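Local coordinates for protein cytochrome P450 (CYP102L1) (Mycobacterium phage Adler, PDB 6N6Q) that binds haem as a virus-encoded cytochrome P450 and, as its family suggests, probably oxidises small organic substrates with molecular oxygen, at residues D246-D249 against I250-A254; H179-P183 against F184-V188; P83-H86 against K87-S90. All blocks are in the same frame, centred on the assembly; numbering follows the deposited sequence.

Contact 1 of 3, residues D246-D249 against I250-A254; sequences DMLD and IMLTA
Ile250 N, Met251 N and Leu252 N bond back to the carbonyls of Asp246, Met247 and Leu248, the i to i+4 ladder of a short alpha helix, consistent with the P450 H helix, whose first turn is closed by a capping box. Asp246 is the N-cap: its OD1 takes the amide of Asp249 at 2.8 Å, nearly along the C-O axis. In return, Asp249 OD2 accepts from Asp246 N at 3.3 Å, 19° out of the carboxylate plane. Aspartate suits both places, being short enough to fold back on a main-chain N-H. The two carboxylates come close in a buried setting, and Arg235 of helix 212-237 makes a salt bridge to OD1 of each, which probably offsets their repulsion. Leu248 and, one turn later, Leu252 run alongside each other, CD1 to CD1 at 3.9 Å; both pack on helix 212-237. The Met251 chain turns at the sulfur, chi3 -61°, so that CE curls back to 3.8 Å from Leu248 CA. Its flexible thioether suits a buried place where the chain must bend between its own helix and helices 265-296 and 104-113. Farther along, Thr253 OG1 donates to Asp249 O at 2.9 Å, from above the carbonyl plane.

Contact 2 of 3, residues H179-P183 against F184-V188; sequences HSENP and FITAV
Asn182 caps the start of helix 183-196, consistent with the P450 F helix, and its amide plane stands 73° from the ring of Phe184. Its OD1 takes Phe184 N at 3.1 Å, in the carbonyl plane and on a lone pair, and also lies 3.4 Å from Phe184 CB. At the other end of the amide ND2 donates to Phe173 O, which fixes the group's rotation. Phe184 carries CG anti to its own N (chi1 173°), which sends the ring away from the cap into the interior, where it meets Phe173 nearly parallel and touches helices 212-237 and 265-296, probably G and I. Val188 CG2 covers one ring face, 3.7 Å above the plane and toward the rim. On the outer side the Glu181 chain slants over Ile185, OE2 coming to 3.2 Å from Ile185 CG2 while bonding weakly to Asn174. Thr186 turns OG1 back to bond Asn182 O at 3.1 Å. Proline suits the first turn, where its missing N-H costs no helix bond, and Pro183 O still accepts from Ala187 N. Asn182 thus satisfies a first-turn amide with OD1, while its own carbonyl takes two donors from Thr186, the hydroxyl and, weakly, the N-H.

Contact 3 of 3, residues P83-H86 against K87-S90; sequences PTLH and KLRS
Pro83 O and Lys87 N, 3.0 Å apart, and Thr84 O and Leu88 N, 2.9 Å apart, form the alpha-helical bonds of helix 83-87, in the B-C region where P450s often carry the B' helix. Beyond them the backbone tightens: Leu88 N also reaches Leu85 O weakly, and Arg89 N makes a weak bond to His86 O, an i to i+3 step where the chain passes toward helix 89-92. Apolar contact joins Leu85 and Leu88, CD2 to CD1 at 4.2 Å. Leu85 belongs to the haem pocket and touches the cofactor, so a purely hydrocarbon side chain suits it; Leu88 packs on Leu192 of helix 183-196. Lys87 lays its aliphatic part over the first turn, with CD 3.2 Å from Pro83 O, and its chain folds at its last two torsions before NZ donates to Asn196 O. His86 and Arg89 cross obliquely, ring and guanidinium planes only 20° apart, and His86 ND1 lies 4.0 Å from Arg89 CD. Their polar ends have other partners: His86 ND1 bonds with Tyr100 OH, and Arg89 NH2 makes a salt bridge to Glu103. The polar chains therefore tether this segment to neighbouring parts of the fold, while its leucines supply the apolar side, with Leu85 against the haem.

All three are local contacts at or near the start of a helix or helical turn, contact 2 joining a loop to its helix. Most residues of contact 1 are buried, and its charge centres on two aspartates facing Arg235, with Arg240 more distant; contacts 2 and 3 mix buried and exposed residues more evenly. Contacts 1 and 2 both start a helix with a side-chain cap and both rest on helices 212-237 and 265-296, though their nearest atoms are about 12 Å apart. Contact 3 instead spans the passage between two short helices and alone includes a residue of the haem pocket. It is tied to contact 2 through helix 183-196, whose beginning lies in contact 2 and whose far end meets Lys87.

Contact 1 of 3, residues D246-D249 against I250-A254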
ATOM      1  N   ASP A 246       0.062  16.652 -14.283  1.00 52.57           N
ATOM      2  CA  ASP A 246      -0.127  15.627 -13.270  1.00 56.27           C
ATOM      3  C   ASP A 246       0.487  14.313 -13.764  1.00 54.37           C
ATOM      4  O   ASP A 246       1.301  14.305 -14.694  1.00 49.24           O
ATOM      5  CB  ASP A 246      -1.620  15.510 -12.927  1.00 52.41           C
ATOM      6  CG  ASP A 246      -2.479  15.148 -14.128  1.00 56.12           C
ATOM      7  OD1 ASP A 246      -1.929  14.932 -15.228  1.00 60.12           O
ATOM      8  OD2 ASP A 246      -3.717  15.080 -13.969  1.00 57.30           O
ATOM      9  N   MET A 247       0.097  13.194 -13.149  1.00 56.54           N
ATOM     10  CA  MET A 247       0.673  11.906 -13.526  1.00 54.73           C
ATOM     11  C   MET A 247       0.271  11.510 -14.941  1.00 53.75           C
ATOM     12  O   MET A 247       1.100  11.013 -15.711  1.00 57.56           O
ATOM     13  CB  MET A 247       0.247  10.829 -12.530  1.00 53.86           C
ATOM     14  CG  MET A 247       0.624  11.132 -11.094  1.00 60.81           C
ATOM     15  SD  MET A 247       0.070   9.850  -9.957  1.00 56.94           S
ATOM     16  CE  MET A 247       0.487  10.598  -8.384  1.00 55.38           C
ATOM     17  N   LEU A 248      -0.997  11.718 -15.299  1.00 52.43           N
ATOM     18  CA  LEU A 248      -1.449  11.377 -16.643  1.00 46.11           C
ATOM     19  C   LEU A 248      -0.807  12.284 -17.687  1.00 55.90           C
ATOM     20  O   LEU A 248      -0.462  11.829 -18.783  1.00 49.88           O
ATOM     21  CB  LEU A 248      -2.974  11.456 -16.714  1.00 48.14           C
ATOM     22  CG  LEU A 248      -3.638  11.203 -18.069  1.00 47.41           C
ATOM     23  CD1 LEU A 248      -3.152   9.895 -18.673  1.00 48.89           C
ATOM     24  CD2 LEU A 248      -5.148  11.192 -17.916  1.00 44.98           C
ATOM     25  N   ASP A 249      -0.634  13.568 -17.361  1.00 54.49           N
ATOM     26  CA  ASP A 249      -0.016  14.494 -18.304  1.00 54.52           C
ATOM     27  C   ASP A 249       1.417  14.088 -18.622  1.00 55.28           C
ATOM     28  O   ASP A 249       1.828  14.094 -19.787  1.00 63.14           O
ATOM     29  CB  ASP A 249      -0.053  15.916 -17.749  1.00 45.75           C
ATOM     30  CG  ASP A 249      -1.433  16.536 -17.813  1.00 59.88           C
ATOM     31  OD1 ASP A 249      -2.157  16.283 -18.801  1.00 63.19           O
ATOM     32  OD2 ASP A 249      -1.796  17.281 -16.879  1.00 66.31           O
ATOM     33  N   ILE A 250       2.193  13.726 -17.598  1.00 51.82           N
ATOM     34  CA  ILE A 250       3.586  13.354 -17.824  1.00 54.18           C
ATOM     35  C   ILE A 250       3.676  12.074 -18.646  1.00 56.61           C
ATOM     36  O   ILE A 250       4.574  11.924 -19.484  1.00 59.19           O
ATOM     37  CB  ILE A 250       4.329  13.230 -16.481  1.00 47.34           C
ATOM     38  CG1 ILE A 250       4.355  14.583 -15.768  1.00 59.15           C
ATOM     39  CG2 ILE A 250       5.749  12.725 -16.693  1.00 60.18           C
ATOM     40  CD1 ILE A 250       5.129  14.577 -14.463  1.00 53.65           C
ATOM     41  N   MET A 251       2.748  11.136 -18.434  1.00 46.76           N
ATOM     42  CA  MET A 251       2.757   9.912 -19.229  1.00 52.18           C
ATOM     43  C   MET A 251       2.425  10.188 -20.690  1.00 54.39           C
ATOM     44  O   MET A 251       2.861   9.442 -21.576  1.00 52.54           O
ATOM     45  CB  MET A 251       1.784   8.887 -18.643  1.00 43.07           C
ATOM     46  CG  MET A 251       2.314   8.184 -17.399  1.00 50.03           C
ATOM     47  SD  MET A 251       1.258   6.841 -16.815  1.00 47.87           S
ATOM     48  CE  MET A 251      -0.251   7.728 -16.441  1.00 40.99           C
ATOM     49  N   LEU A 252       1.667  11.249 -20.962  1.00 50.57           N
ATOM     50  CA  LEU A 252       1.342  11.640 -22.326  1.00 49.91           C
ATOM     51  C   LEU A 252       2.329  12.644 -22.907  1.00 59.10           C
ATOM     52  O   LEU A 252       2.224  12.972 -24.094  1.00 61.34           O
ATOM     53  CB  LEU A 252      -0.070  12.231 -22.385  1.00 45.95           C
ATOM     54  CG  LEU A 252      -1.240  11.283 -22.118  1.00 48.32           C
ATOM     55  CD1 LEU A 252      -2.519  12.069 -21.882  1.00 48.85           C
ATOM     56  CD2 LEU A 252      -1.417  10.314 -23.277  1.00 52.95           C
ATOM     57  N   THR A 253       3.280  13.132 -22.112  1.00 55.57           N
ATOM     58  CA  THR A 253       4.199  14.178 -22.543  1.00 60.26           C
ATOM     59  C   THR A 253       5.654  13.735 -22.527  1.00 62.89           C
ATOM     60  O   THR A 253       6.353  13.888 -23.535  1.00 68.77           O
ATOM     61  CB  THR A 253       4.028  15.424 -21.655  1.00 71.45           C
ATOM     62  OG1 THR A 253       2.703  15.949 -21.808  1.00 73.56           O
ATOM     63  CG2 THR A 253       5.045  16.495 -22.026  1.00 77.25           C
ATOM     64  N   ALA A 254       6.130  13.187 -21.412  1.00 54.11           N
ATOM     65  CA  ALA A 254       7.553  12.923 -21.241  1.00 58.30           C
ATOM     66  C   ALA A 254       7.961  11.628 -21.933  1.00 54.68           C
ATOM     67  O   ALA A 254       7.338  10.580 -21.734  1.00 51.97           O
ATOM     68  CB  ALA A 254       7.904  12.858 -19.755  1.00 54.08           C
TER

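Contact 2 of 3, residues H179-P183 against F184-V188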
ATOM      1  N   HIS A 179     -23.011   6.554  -1.562  1.00 72.56           N
ATOM      2  CA  HIS A 179     -22.637   5.163  -1.331  1.00 73.52           C
ATOM      3  C   HIS A 179     -22.898   4.264  -2.533  1.00 71.11           C
ATOM      4  O   HIS A 179     -22.852   3.037  -2.396  1.00 69.47           O
ATOM      5  CB  HIS A 179     -23.353   4.611  -0.097  1.00 75.29           C
ATOM      6  CG  HIS A 179     -22.523   4.657   1.147  1.00 86.37           C
ATOM      7  ND1 HIS A 179     -22.342   5.811   1.880  1.00 85.29           N
ATOM      8  CD2 HIS A 179     -21.809   3.695   1.778  1.00 85.78           C
ATOM      9  CE1 HIS A 179     -21.559   5.555   2.914  1.00 83.90           C
ATOM     10  NE2 HIS A 179     -21.222   4.278   2.875  1.00 84.39           N
ATOM     11  N   SER A 180     -23.172   4.834  -3.702  1.00 71.63           N
ATOM     12  CA  SER A 180     -23.195   4.047  -4.926  1.00 72.24           C
ATOM     13  C   SER A 180     -21.770   3.823  -5.407  1.00 72.98           C
ATOM     14  O   SER A 180     -20.937   4.733  -5.371  1.00 73.62           O
ATOM     15  CB  SER A 180     -24.016   4.748  -6.009  1.00 69.97           C
ATOM     16  OG  SER A 180     -25.369   4.891  -5.614  1.00 85.80           O
ATOM     17  N   GLU A 181     -21.486   2.603  -5.848  1.00 78.68           N
ATOM     18  CA  GLU A 181     -20.148   2.240  -6.289  1.00 72.93           C
ATOM     19  C   GLU A 181     -20.049   2.354  -7.805  1.00 60.49           C
ATOM     20  O   GLU A 181     -20.957   1.944  -8.532  1.00 63.18           O
ATOM     21  CB  GLU A 181     -19.784   0.824  -5.842  1.00 64.28           C
ATOM     22  CG  GLU A 181     -18.282   0.575  -5.782  1.00 67.45           C
ATOM     23  CD  GLU A 181     -17.574   1.516  -4.820  1.00 72.36           C
ATOM     24  OE1 GLU A 181     -18.137   1.801  -3.741  1.00 77.03           O
ATOM     25  OE2 GLU A 181     -16.459   1.977  -5.143  1.00 63.81           O
ATOM     26  N   ASN A 182     -18.943   2.925  -8.268  1.00 61.67           N
ATOM     27  CA  ASN A 182     -18.715   3.061  -9.697  1.00 60.63           C
ATOM     28  C   ASN A 182     -18.617   1.675 -10.334  1.00 64.02           C
ATOM     29  O   ASN A 182     -18.093   0.743  -9.713  1.00 60.77           O
ATOM     30  CB  ASN A 182     -17.433   3.857  -9.948  1.00 56.88           C
ATOM     31  CG  ASN A 182     -17.387   4.477 -11.328  1.00 62.77           C
ATOM     32  OD1 ASN A 182     -16.986   3.835 -12.298  1.00 72.48           O
ATOM     33  ND2 ASN A 182     -17.790   5.739 -11.422  1.00 66.21           N
ATOM     34  N   PRO A 183     -19.131   1.492 -11.552  1.00 63.92           N
ATOM     35  CA  PRO A 183     -18.983   0.180 -12.202  1.00 58.25           C
ATOM     36  C   PRO A 183     -17.539  -0.182 -12.495  1.00 53.79           C
ATOM     37  O   PRO A 183     -17.184  -1.365 -12.430  1.00 52.15           O
ATOM     38  CB  PRO A 183     -19.806   0.328 -13.490  1.00 51.18           C
ATOM     39  CG  PRO A 183     -19.883   1.807 -13.727  1.00 63.31           C
ATOM     40  CD  PRO A 183     -19.926   2.428 -12.363  1.00 54.73           C
ATOM     41  N   PHE A 184     -16.692   0.804 -12.806  1.00 54.76           N
ATOM     42  CA  PHE A 184     -15.295   0.518 -13.113  1.00 53.02           C
ATOM     43  C   PHE A 184     -14.581  -0.104 -11.918  1.00 53.36           C
ATOM     44  O   PHE A 184     -13.900  -1.127 -12.051  1.00 56.26           O
ATOM     45  CB  PHE A 184     -14.581   1.797 -13.555  1.00 48.41           C
ATOM     46  CG  PHE A 184     -13.096   1.635 -13.727  1.00 54.19           C
ATOM     47  CD1 PHE A 184     -12.571   1.164 -14.918  1.00 48.02           C
ATOM     48  CD2 PHE A 184     -12.224   1.952 -12.696  1.00 47.43           C
ATOM     49  CE1 PHE A 184     -11.208   1.013 -15.081  1.00 45.39           C
ATOM     50  CE2 PHE A 184     -10.859   1.802 -12.853  1.00 48.43           C
ATOM     51  CZ  PHE A 184     -10.350   1.333 -14.048  1.00 46.33           C
ATOM     52  N   ILE A 185     -14.719   0.507 -10.739  1.00 49.58           N
ATOM     53  CA  ILE A 185     -14.021  -0.007  -9.564  1.00 57.10           C
ATOM     54  C   ILE A 185     -14.558  -1.381  -9.175  1.00 54.20           C
ATOM     55  O   ILE A 185     -13.814  -2.219  -8.652  1.00 60.10           O
ATOM     56  CB  ILE A 185     -14.112   1.005  -8.403  1.00 57.63           C
ATOM     57  CG1 ILE A 185     -13.440   0.457  -7.142  1.00 51.67           C
ATOM     58  CG2 ILE A 185     -15.548   1.376  -8.118  1.00 65.77           C
ATOM     59  CD1 ILE A 185     -11.959   0.207  -7.305  1.00 63.63           C
ATOM     60  N   THR A 186     -15.838  -1.651  -9.444  1.00 53.39           N
ATOM     61  CA  THR A 186     -16.378  -2.979  -9.172  1.00 54.79           C
ATOM     62  C   THR A 186     -15.757  -4.025 -10.092  1.00 54.24           C
ATOM     63  O   THR A 186     -15.439  -5.137  -9.654  1.00 50.02           O
ATOM     64  CB  THR A 186     -17.901  -2.972  -9.318  1.00 47.10           C
ATOM     65  OG1 THR A 186     -18.464  -2.006  -8.423  1.00 65.06           O
ATOM     66  CG2 THR A 186     -18.474  -4.336  -8.986  1.00 44.15           C
ATOM     67  N   ALA A 187     -15.566  -3.682 -11.368  1.00 51.35           N
ATOM     68  CA  ALA A 187     -14.976  -4.629 -12.308  1.00 47.52           C
ATOM     69  C   ALA A 187     -13.520  -4.922 -11.961  1.00 52.95           C
ATOM     70  O   ALA A 187     -13.050  -6.053 -12.137  1.00 53.62           O
ATOM     71  CB  ALA A 187     -15.092  -4.092 -13.735  1.00 48.30           C
ATOM     72  N   VAL A 188     -12.790  -3.918 -11.469  1.00 52.67           N
ATOM     73  CA  VAL A 188     -11.393  -4.131 -11.104  1.00 52.34           C
ATOM     74  C   VAL A 188     -11.287  -5.100  -9.932  1.00 50.79           C
ATOM     75  O   VAL A 188     -10.373  -5.931  -9.877  1.00 50.25           O
ATOM     76  CB  VAL A 188     -10.711  -2.783 -10.798  1.00 49.39           C
ATOM     77  CG1 VAL A 188      -9.271  -2.999 -10.361  1.00 40.00           C
ATOM     78  CG2 VAL A 188     -10.765  -1.874 -12.018  1.00 42.91           C
TER

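Contact 3 of 3, residues P83-H86 against K87-S90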
ATOM      1  N   PRO A  83       5.017 -14.911  -6.847  1.00 53.22           N
ATOM      2  CA  PRO A  83       3.854 -15.624  -7.408  1.00 54.41           C
ATOM      3  C   PRO A  83       2.617 -14.754  -7.552  1.00 57.29           C
ATOM      4  O   PRO A  83       2.045 -14.671  -8.648  1.00 58.55           O
ATOM      5  CB  PRO A  83       3.642 -16.768  -6.407  1.00 58.30           C
ATOM      6  CG  PRO A  83       4.992 -16.991  -5.804  1.00 55.80           C
ATOM      7  CD  PRO A  83       5.617 -15.631  -5.711  1.00 57.73           C
ATOM      8  N   THR A  84       2.189 -14.092  -6.474  1.00 56.77           N
ATOM      9  CA  THR A  84       0.990 -13.263  -6.545  1.00 55.46           C
ATOM     10  C   THR A  84       1.177 -12.095  -7.506  1.00 60.85           C
ATOM     11  O   THR A  84       0.252 -11.739  -8.246  1.00 61.88           O
ATOM     12  CB  THR A  84       0.614 -12.759  -5.153  1.00 53.91           C
ATOM     13  OG1 THR A  84       1.770 -12.200  -4.516  1.00 75.07           O
ATOM     14  CG2 THR A  84       0.070 -13.900  -4.305  1.00 57.69           C
ATOM     15  N   LEU A  85       2.367 -11.487  -7.511  1.00 53.67           N
ATOM     16  CA  LEU A  85       2.644 -10.430  -8.480  1.00 51.32           C
ATOM     17  C   LEU A  85       2.520 -10.949  -9.905  1.00 55.32           C
ATOM     18  O   LEU A  85       2.021 -10.245 -10.790  1.00 54.28           O
ATOM     19  CB  LEU A  85       4.036  -9.844  -8.247  1.00 55.63           C
ATOM     20  CG  LEU A  85       4.144  -8.745  -7.194  1.00 58.26           C
ATOM     21  CD1 LEU A  85       5.521  -8.102  -7.232  1.00 57.05           C
ATOM     22  CD2 LEU A  85       3.057  -7.704  -7.403  1.00 53.10           C
ATOM     23  N   HIS A  86       2.975 -12.181 -10.146  1.00 62.58           N
ATOM     24  CA  HIS A  86       2.823 -12.773 -11.470  1.00 59.82           C
ATOM     25  C   HIS A  86       1.352 -12.959 -11.817  1.00 54.46           C
ATOM     26  O   HIS A  86       0.956 -12.811 -12.979  1.00 61.48           O
ATOM     27  CB  HIS A  86       3.560 -14.110 -11.538  1.00 51.16           C
ATOM     28  CG  HIS A  86       3.391 -14.823 -12.842  1.00 65.23           C
ATOM     29  ND1 HIS A  86       4.173 -14.557 -13.944  1.00 66.87           N
ATOM     30  CD2 HIS A  86       2.521 -15.790 -13.222  1.00 69.87           C
ATOM     31  CE1 HIS A  86       3.797 -15.332 -14.946  1.00 75.97           C
ATOM     32  NE2 HIS A  86       2.796 -16.089 -14.534  1.00 78.87           N
ATOM     33  N   LYS A  87       0.527 -13.281 -10.821  1.00 50.19           N
ATOM     34  CA  LYS A  87      -0.894 -13.469 -11.079  1.00 55.85           C
ATOM     35  C   LYS A  87      -1.603 -12.139 -11.296  1.00 56.34           C
ATOM     36  O   LYS A  87      -2.639 -12.094 -11.970  1.00 57.67           O
ATOM     37  CB  LYS A  87      -1.531 -14.248  -9.928  1.00 58.79           C
ATOM     38  CG  LYS A  87      -0.980 -15.660  -9.782  1.00 62.03           C
ATOM     39  CD  LYS A  87      -0.840 -16.065  -8.321  1.00 67.69           C
ATOM     40  CE  LYS A  87      -2.190 -16.232  -7.650  1.00 74.27           C
ATOM     41  NZ  LYS A  87      -2.982 -17.319  -8.285  1.00 80.69           N
ATOM     42  N   LEU A  88      -1.063 -11.052 -10.748  1.00 58.84           N
ATOM     43  CA  LEU A  88      -1.634  -9.731 -10.964  1.00 52.81           C
ATOM     44  C   LEU A  88      -1.327  -9.170 -12.346  1.00 53.92           C
ATOM     45  O   LEU A  88      -1.897  -8.138 -12.715  1.00 50.77           O
ATOM     46  CB  LEU A  88      -1.138  -8.759  -9.892  1.00 56.66           C
ATOM     47  CG  LEU A  88      -1.716  -8.957  -8.491  1.00 60.94           C
ATOM     48  CD1 LEU A  88      -1.184  -7.896  -7.542  1.00 60.50           C
ATOM     49  CD2 LEU A  88      -3.236  -8.933  -8.533  1.00 54.05           C
ATOM     50  N   ARG A  89      -0.447  -9.818 -13.115  1.00 49.92           N
ATOM     51  CA  ARG A  89      -0.187  -9.374 -14.478  1.00 49.59           C
ATOM     52  C   ARG A  89      -1.413  -9.522 -15.369  1.00 54.19           C
ATOM     53  O   ARG A  89      -1.505  -8.846 -16.398  1.00 51.82           O
ATOM     54  CB  ARG A  89       0.991 -10.148 -15.072  1.00 45.70           C
ATOM     55  CG  ARG A  89       2.315  -9.899 -14.364  1.00 51.79           C
ATOM     56  CD  ARG A  89       3.432 -10.724 -14.978  1.00 53.07           C
ATOM     57  NE  ARG A  89       3.629 -10.416 -16.391  1.00 55.32           N
ATOM     58  CZ  ARG A  89       4.490  -9.512 -16.846  1.00 54.56           C
ATOM     59  NH1 ARG A  89       5.243  -8.823 -15.999  1.00 54.81           N
ATOM     60  NH2 ARG A  89       4.605  -9.300 -18.150  1.00 54.92           N
ATOM     61  N   SER A  90      -2.358 -10.389 -14.996  1.00 51.80           N
ATOM     62  CA  SER A  90      -3.611 -10.486 -15.732  1.00 60.50           C
ATOM     63  C   SER A  90      -4.445  -9.219 -15.607  1.00 58.89           C
ATOM     64  O   SER A  90      -5.334  -8.991 -16.435  1.00 59.07           O
ATOM     65  CB  SER A  90      -4.417 -11.692 -15.246  1.00 58.67           C
ATOM     66  OG  SER A  90      -3.745 -12.904 -15.541  1.00 67.99           O
TER